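Local coordinates for epsin-2 (Saccharomyces cerevisiae, PDB 6ENR), which is an epsin, represented by its ENTH domain, that binds membranes enriched in PtdIns(3,5)P2 and PtdIns(4,5)P2 and is required for endocytosis and actin localization, at residues 38-41 / 42-46; 67-70 / 71-74; 80-83 / 84-88. All blocks are in the same frame, centred on the assembly; numbering follows the deposited sequence.

Contact 1: residues 38-41 / 42-46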
loop_
_atom_site.group_PDB
_atom_site.type_symbol
_atom_site.label_atom_id
_atom_site.label_comp_id
_atom_site.label_asym_id
_atom_site.label_seq_id
_atom_site.Cartn_x
_atom_site.Cartn_y
_atom_site.Cartn_z
ATOM N N THR A 38 -12.450 4.164 3.206
ATOM C CA THR A 38 -11.136 4.635 3.687
ATOM C C THR A 38 -10.142 4.774 2.537
ATOM O O THR A 38 -9.415 5.756 2.496
ATOM C CB THR A 38 -10.589 3.611 4.723
ATOM O OG1 THR A 38 -11.422 3.672 5.887
ATOM C CG2 THR A 38 -9.145 3.874 5.098
ATOM N N LEU A 39 -10.091 3.766 1.669
ATOM C CA LEU A 39 -9.168 3.783 0.481
ATOM C C LEU A 39 -9.516 4.951 -0.425
ATOM O O LEU A 39 -8.643 5.758 -0.796
ATOM C CB LEU A 39 -9.268 2.495 -0.286
ATOM C CG LEU A 39 -8.720 1.255 0.499
ATOM C CD1 LEU A 39 -9.083 0.022 -0.246
ATOM C CD2 LEU A 39 -7.207 1.230 0.638
ATOM N N ASP A 40 -10.804 5.134 -0.703
ATOM C CA ASP A 40 -11.166 6.275 -1.548
ATOM C C ASP A 40 -10.921 7.663 -0.915
ATOM O O ASP A 40 -10.486 8.563 -1.622
ATOM C CB ASP A 40 -12.566 6.156 -2.117
ATOM C CG ASP A 40 -12.631 6.866 -3.478
ATOM O OD1 ASP A 40 -11.958 6.405 -4.511
ATOM O OD2 ASP A 40 -13.205 7.922 -3.468
ATOM N N ASP A 41 -11.001 7.790 0.417
ATOM C CA ASP A 41 -10.699 9.056 1.044
ATOM C C ASP A 41 -9.174 9.312 0.944
ATOM O O ASP A 41 -8.731 10.375 0.544
ATOM C CB ASP A 41 -11.184 8.950 2.479
ATOM C CG ASP A 41 -11.285 10.281 3.192
ATOM O OD1 ASP A 41 -11.109 11.396 2.625
ATOM O OD2 ASP A 41 -11.591 10.189 4.383
ATOM N N LEU A 42 -8.372 8.309 1.250
ATOM C CA LEU A 42 -6.912 8.365 1.008
ATOM C C LEU A 42 -6.582 8.785 -0.372
ATOM O O LEU A 42 -5.785 9.712 -0.577
ATOM C CB LEU A 42 -6.196 7.089 1.363
ATOM C CG LEU A 42 -6.238 6.836 2.898
ATOM C CD1 LEU A 42 -5.965 5.381 3.127
ATOM C CD2 LEU A 42 -5.188 7.632 3.677
ATOM N N ALA A 43 -7.237 8.157 -1.333
ATOM C CA ALA A 43 -6.974 8.477 -2.689
ATOM C C ALA A 43 -7.281 9.888 -2.988
ATOM O O ALA A 43 -6.428 10.595 -3.571
ATOM C CB ALA A 43 -7.726 7.532 -3.642
ATOM N N GLN A 44 -8.430 10.380 -2.515
ATOM C CA GLN A 44 -8.731 11.781 -2.722
ATOM C C GLN A 44 -7.734 12.754 -2.096
ATOM O O GLN A 44 -7.332 13.786 -2.680
ATOM C CB GLN A 44 -10.093 12.115 -2.219
ATOM C CG GLN A 44 -11.228 11.509 -3.038
ATOM C CD GLN A 44 -10.998 11.298 -4.547
ATOM O OE1 GLN A 44 -10.727 12.250 -5.344
ATOM N NE2 GLN A 44 -11.168 10.029 -4.971
ATOM N N ARG A 45 -7.335 12.412 -0.910
ATOM C CA ARG A 45 -6.394 13.249 -0.164
ATOM C C ARG A 45 -5.001 13.264 -0.745
ATOM O O ARG A 45 -4.226 14.238 -0.557
ATOM C CB ARG A 45 -6.375 12.807 1.275
ATOM C CG ARG A 45 -7.699 13.022 1.977
ATOM C CD ARG A 45 -7.544 12.757 3.433
ATOM N NE ARG A 45 -8.767 12.470 4.156
ATOM C CZ ARG A 45 -8.962 12.729 5.468
ATOM N NH1 ARG A 45 -8.028 13.295 6.223
ATOM N NH2 ARG A 45 -10.126 12.372 6.024
ATOM N N SER A 46 -4.652 12.186 -1.467
ATOM C CA SER A 46 -3.342 12.059 -2.075
ATOM C C SER A 46 -3.049 13.147 -3.102
ATOM O O SER A 46 -1.892 13.401 -3.400
ATOM C CB SER A 46 -3.197 10.657 -2.701
ATOM O OG SER A 46 -3.977 10.540 -3.884
#
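Asp41 and Arg45, one turn apart on the alpha-helix 36-45 of the ENTH domain, form an i/i+4 salt bridge in which two nitrogens meet two oxygens side-on. Arg45 NE reaches Asp41 OD1 at 3.0 Å with a nearly straight N-H (174°), and OD1 lies in the guanidinium plane, although NE stands well above the carboxylate plane. Arg45 NH2 completes the grip on Asp41 OD2 at 3.1 Å, on the syn side but tilted out of the carboxylate plane. With the two planes 63° apart, the pairing is twisted rather than flat. The remaining terminal nitrogen, Arg45 NH1, is satisfied by Ser17 O and by OG1 of Thr19, the first residue of helix 19-26.

A second i/i+4 pair is looser: Gln44 NE2 donates to Asp40 OD2 at 3.3 Å, and the Gln44 chain is bent about CB-CG (chi2 -31°), which turns NE2 back toward Asp40. The other oxygen, Asp40 OD1, is taken by Tyr82 OH of helix 70-86. Backbone acceptors are met in regular alpha-helical order, Thr38 O by Leu42 N and Leu39 O by Ala43 N. On the Thr38 side, whose OG1 bonds Ser35 OG, Thr38 CG2 lies alongside Leu42 CD1 at 4.0 Å.

Contact 2: residues 67-70 / 71-74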
loop_
_atom_site.group_PDB
_atom_site.type_symbol
_atom_site.label_atom_id
_atom_site.label_comp_id
_atom_site.label_asym_id
_atom_site.label_seq_id
_atom_site.Cartn_x
_atom_site.Cartn_y
_atom_site.Cartn_z
ATOM N N GLY A 67 8.113 -9.587 10.485
ATOM C CA GLY A 67 7.739 -10.602 11.501
ATOM C C GLY A 67 6.332 -10.448 12.077
ATOM O O GLY A 67 5.370 -10.452 11.305
ATOM N N LYS A 68 6.187 -10.311 13.405
ATOM C CA LYS A 68 4.857 -10.293 14.063
ATOM C C LYS A 68 3.947 -9.154 13.536
ATOM O O LYS A 68 2.712 -9.232 13.665
ATOM C CB LYS A 68 4.973 -10.084 15.584
ATOM C CG LYS A 68 5.489 -11.248 16.398
ATOM C CD LYS A 68 5.741 -10.806 17.839
ATOM C CE LYS A 68 6.374 -11.915 18.699
ATOM N NZ LYS A 68 5.692 -13.244 18.663
ATOM N N TYR A 69 4.571 -8.102 12.976
ATOM C CA TYR A 69 3.870 -6.927 12.446
ATOM C C TYR A 69 3.566 -6.972 10.948
ATOM O O TYR A 69 3.318 -5.926 10.319
ATOM C CB TYR A 69 4.622 -5.655 12.904
ATOM C CG TYR A 69 4.643 -5.593 14.433
ATOM C CD1 TYR A 69 3.617 -5.017 15.145
ATOM C CD2 TYR A 69 5.673 -6.175 15.149
ATOM C CE1 TYR A 69 3.632 -4.991 16.554
ATOM C CE2 TYR A 69 5.693 -6.179 16.532
ATOM C CZ TYR A 69 4.671 -5.582 17.233
ATOM O OH TYR A 69 4.726 -5.576 18.620
ATOM N N TRP A 70 3.571 -8.173 10.390
ATOM C CA TRP A 70 3.131 -8.435 9.011
ATOM C C TRP A 70 1.815 -7.805 8.565
ATOM O O TRP A 70 1.674 -7.453 7.399
ATOM C CB TRP A 70 3.061 -9.919 8.715
ATOM C CG TRP A 70 2.007 -10.697 9.429
ATOM C CD1 TRP A 70 2.097 -11.343 10.633
ATOM C CD2 TRP A 70 0.725 -10.928 8.934
ATOM N NE1 TRP A 70 0.894 -11.937 10.928
ATOM C CE2 TRP A 70 0.032 -11.702 9.906
ATOM C CE3 TRP A 70 0.059 -10.520 7.766
ATOM C CZ2 TRP A 70 -1.291 -12.104 9.745
ATOM C CZ3 TRP A 70 -1.264 -10.921 7.612
ATOM C CH2 TRP A 70 -1.914 -11.725 8.599
ATOM N N ARG A 71 0.839 -7.685 9.483
ATOM C CA ARG A 71 -0.418 -7.043 9.045
ATOM C C ARG A 71 -0.195 -5.570 8.623
ATOM O O ARG A 71 -0.935 -5.093 7.730
ATOM C CB ARG A 71 -1.472 -7.114 10.139
ATOM C CG ARG A 71 -1.995 -8.519 10.419
ATOM C CD ARG A 71 -2.951 -8.538 11.584
ATOM N NE ARG A 71 -3.345 -9.871 11.974
ATOM C CZ ARG A 71 -2.656 -10.714 12.735
ATOM N NH1 ARG A 71 -1.431 -10.444 13.209
ATOM N NH2 ARG A 71 -3.184 -11.909 12.980
ATOM N N HIS A 72 0.775 -4.864 9.217
ATOM C CA HIS A 72 1.100 -3.497 8.768
ATOM C C HIS A 72 1.502 -3.465 7.283
ATOM O O HIS A 72 1.150 -2.560 6.490
ATOM C CB HIS A 72 2.264 -2.954 9.556
ATOM C CG HIS A 72 1.901 -2.477 10.916
ATOM N ND1 HIS A 72 2.843 -2.222 11.872
ATOM C CD2 HIS A 72 0.708 -2.152 11.458
ATOM C CE1 HIS A 72 2.247 -1.782 12.972
ATOM N NE2 HIS A 72 0.950 -1.711 12.737
ATOM N N VAL A 73 2.316 -4.447 6.938
ATOM C CA VAL A 73 2.742 -4.634 5.547
ATOM C C VAL A 73 1.631 -4.946 4.588
ATOM O O VAL A 73 1.524 -4.285 3.547
ATOM C CB VAL A 73 3.807 -5.720 5.494
ATOM C CG1 VAL A 73 4.371 -5.828 4.081
ATOM C CG2 VAL A 73 4.868 -5.457 6.552
ATOM N N ALA A 74 0.868 -5.972 4.899
ATOM C CA ALA A 74 -0.217 -6.428 4.044
ATOM C C ALA A 74 -1.175 -5.319 3.760
ATOM O O ALA A 74 -1.531 -5.049 2.631
ATOM C CB ALA A 74 -0.909 -7.566 4.707
HETATM O O HOH W 1 0.577 -8.318 12.366
#
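The indole of Trp70 carries the aliphatic part of Arg71 on one face, at the first turn of helix 70-86 in the all-helical ENTH domain. Arg71 CG sits 3.5 Å from the centroid of the Trp70 six-membered ring and only 5° off its normal, which meets the geometry of a CH-pi contact. A water lies over the same face, like Arg71 CG offset toward the rim of the indole. The guanidinium follows across the same ring system, tilted 35° to it, with Trp70 CZ2 over the centre of one guanidinium face. Trp70 CG lies between its own backbone N and carbonyl carbon, which brings the indole back against the chain of the next residue. At the indole edge, near its plane, are the methyl of Ala74, with CB 4.4 Å from Trp70 CE3, and Gly67 O. The ring of His110 also meets the indole.

Tyr69 and His72 form a slid-apart aromatic pair: their side chains run side by side with planes near parallel (30°), but the centroids are 6.0 Å apart and the rings barely overlap. His72 ND1 has a weak hydrogen bond to Asp65.

Backbone bonds mark the entry into the helix: Tyr69 O accepts from His72 N (i/i+3), Trp70 O from Ala74 N (i/i+4). The water links the turn to the arginine: it donates to Lys68 O at 2.7 Å and accepts from Arg71 N and from Arg71 NH1, each at 3.0 Å.

Contact 3: residues 80-83 / 84-88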
loop_
_atom_site.group_PDB
_atom_site.type_symbol
_atom_site.label_atom_id
_atom_site.label_comp_id
_atom_site.label_asym_id
_atom_site.label_seq_id
_atom_site.Cartn_x
_atom_site.Cartn_y
_atom_site.Cartn_z
ATOM N N LEU A 80 -1.404 0.835 -1.036
ATOM C CA LEU A 80 -0.579 1.275 -2.124
ATOM C C LEU A 80 -1.196 0.858 -3.497
ATOM O O LEU A 80 -1.255 1.643 -4.448
ATOM C CB LEU A 80 0.812 0.731 -1.883
ATOM C CG LEU A 80 2.011 1.388 -2.451
ATOM C CD1 LEU A 80 2.020 2.891 -2.216
ATOM C CD2 LEU A 80 3.255 0.672 -1.930
ATOM N N ASP A 81 -1.668 -0.377 -3.524
ATOM C CA ASP A 81 -2.287 -0.947 -4.677
ATOM C C ASP A 81 -3.455 -0.061 -5.123
ATOM O O ASP A 81 -3.621 0.165 -6.327
ATOM C CB ASP A 81 -2.806 -2.379 -4.357
ATOM C CG ASP A 81 -2.910 -3.281 -5.586
ATOM O OD1 ASP A 81 -2.086 -3.142 -6.495
ATOM O OD2 ASP A 81 -3.785 -4.172 -5.639
ATOM N N TYR A 82 -4.250 0.451 -4.175
ATOM C CA TYR A 82 -5.384 1.320 -4.472
ATOM C C TYR A 82 -4.891 2.691 -4.957
ATOM O O TYR A 82 -5.328 3.185 -5.970
ATOM C CB TYR A 82 -6.304 1.474 -3.247
ATOM C CG TYR A 82 -7.623 2.102 -3.565
ATOM C CD1 TYR A 82 -8.718 1.302 -3.949
ATOM C CD2 TYR A 82 -7.809 3.462 -3.478
ATOM C CE1 TYR A 82 -9.971 1.876 -4.247
ATOM C CE2 TYR A 82 -9.010 4.036 -3.820
ATOM C CZ TYR A 82 -10.091 3.201 -4.205
ATOM O OH TYR A 82 -11.238 3.776 -4.535
ATOM N N LEU A 83 -3.912 3.273 -4.261
ATOM C CA LEU A 83 -3.418 4.586 -4.641
ATOM C C LEU A 83 -2.810 4.632 -6.036
ATOM O O LEU A 83 -2.919 5.638 -6.761
ATOM C CB LEU A 83 -2.425 5.077 -3.588
ATOM C CG LEU A 83 -2.963 5.428 -2.225
ATOM C CD1 LEU A 83 -1.807 5.838 -1.344
ATOM C CD2 LEU A 83 -4.066 6.465 -2.241
ATOM N N VAL A 84 -2.071 3.616 -6.416
ATOM C CA VAL A 84 -1.462 3.656 -7.747
ATOM C C VAL A 84 -2.469 3.688 -8.895
ATOM O O VAL A 84 -2.170 4.211 -9.973
ATOM C CB VAL A 84 -0.430 2.551 -7.966
ATOM C CG1 VAL A 84 0.710 2.657 -6.974
ATOM C CG2 VAL A 84 -1.052 1.214 -8.088
ATOM N N ARG A 85 -3.680 3.199 -8.639
ATOM C CA ARG A 85 -4.796 3.333 -9.624
ATOM C C ARG A 85 -5.679 4.521 -9.456
ATOM O O ARG A 85 -5.991 5.211 -10.448
ATOM C CB ARG A 85 -5.671 2.100 -9.509
ATOM C CG ARG A 85 -4.952 0.829 -9.597
ATOM C CD ARG A 85 -5.843 -0.309 -9.099
ATOM N NE ARG A 85 -5.455 -1.584 -9.674
ATOM C CZ ARG A 85 -4.417 -2.312 -9.307
ATOM N NH1 ARG A 85 -3.636 -1.927 -8.312
ATOM N NH2 ARG A 85 -4.151 -3.455 -9.948
ATOM N N PHE A 86 -6.016 4.875 -8.200
ATOM C CA PHE A 86 -7.005 5.925 -7.919
ATOM C C PHE A 86 -6.488 7.219 -7.308
ATOM O O PHE A 86 -7.233 8.215 -7.303
ATOM C CB PHE A 86 -8.078 5.359 -7.024
ATOM C CG PHE A 86 -8.789 4.207 -7.676
ATOM C CD1 PHE A 86 -9.624 4.430 -8.754
ATOM C CD2 PHE A 86 -8.503 2.927 -7.295
ATOM C CE1 PHE A 86 -10.167 3.347 -9.431
ATOM C CE2 PHE A 86 -9.064 1.854 -7.927
ATOM C CZ PHE A 86 -9.898 2.060 -8.993
ATOM N N GLY A 87 -5.251 7.200 -6.852
ATOM C CA GLY A 87 -4.684 8.376 -6.279
ATOM C C GLY A 87 -3.859 9.194 -7.241
ATOM O O GLY A 87 -3.789 8.954 -8.457
ATOM N N SER A 88 -3.218 10.186 -6.662
ATOM C CA SER A 88 -2.307 11.067 -7.384
ATOM C C SER A 88 -1.210 10.299 -8.155
ATOM O O SER A 88 -0.643 9.297 -7.691
ATOM C CB SER A 88 -1.612 11.958 -6.295
ATOM O OG SER A 88 -0.647 12.732 -6.863
#
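Tyr82 and Phe86 cross at about a right angle along their side chains, an i/i+4 aromatic pair on the last turns of helix 70-86. The rings are oblique, with planes at 36° and centroids 4.5 Å apart. Phe86 presents one ring carbon to the phenol: Phe86 CD2 stands over the centre of the Tyr82 face, 3.5 Å from Tyr82 CZ. Tyr82 CG lies anti to its backbone N and Phe86 CG anti to its carbonyl carbon, which directs the two rings to the same flank of the helix.

Asp81 and Arg85, one turn apart, meet at a slant, with carboxylate and guanidinium planes 75° apart. A single nitrogen does the holding: Arg85 NH1 donates to the backbone Asp81 O at 2.9 Å, lying above that carbonyl plane, and forms a salt bridge with Asp81 OD1 at 2.7 Å, whose hydrogen bond is weak because of its 138° angle. Arg85 NE forms a salt bridge with Glu142 OE1.

The helix closes with Gly87 N on Leu83 O at 2.8 Å, and Gly87 is the first residue to leave helical torsions. Ser88 then N-caps helix 89-97, its OG bonding Asn90 N. Around this end, Leu83 meets helix 49-63, Val84 and Arg85 rest on helix 120-134, and Tyr82 and Phe86 pack against Ala43 of helix 36-45.

How the contacts relate
Along the chain the three contacts follow in series, all within the ENTH domain. Contacts 2 and 3 share helix 70-86, contact 2 at its beginning and contact 3 at its end, with centres about 20 Å apart on opposite sides of the chain's centre and no touch between them. Contact 1, on helix 36-45, lies about 22 Å from contact 2 but about 9 Å from contact 3, centre to centre. Contacts 1 and 3 touch through hydrogen bonds and packing, among them a probable bond between Ser46 OG and Ser88 N and the approach of Leu39 O to the Tyr82 ring. Helix 70-86 thus runs from one side of the chain's centre to the other, and its C-terminal end is joined to helix 36-45.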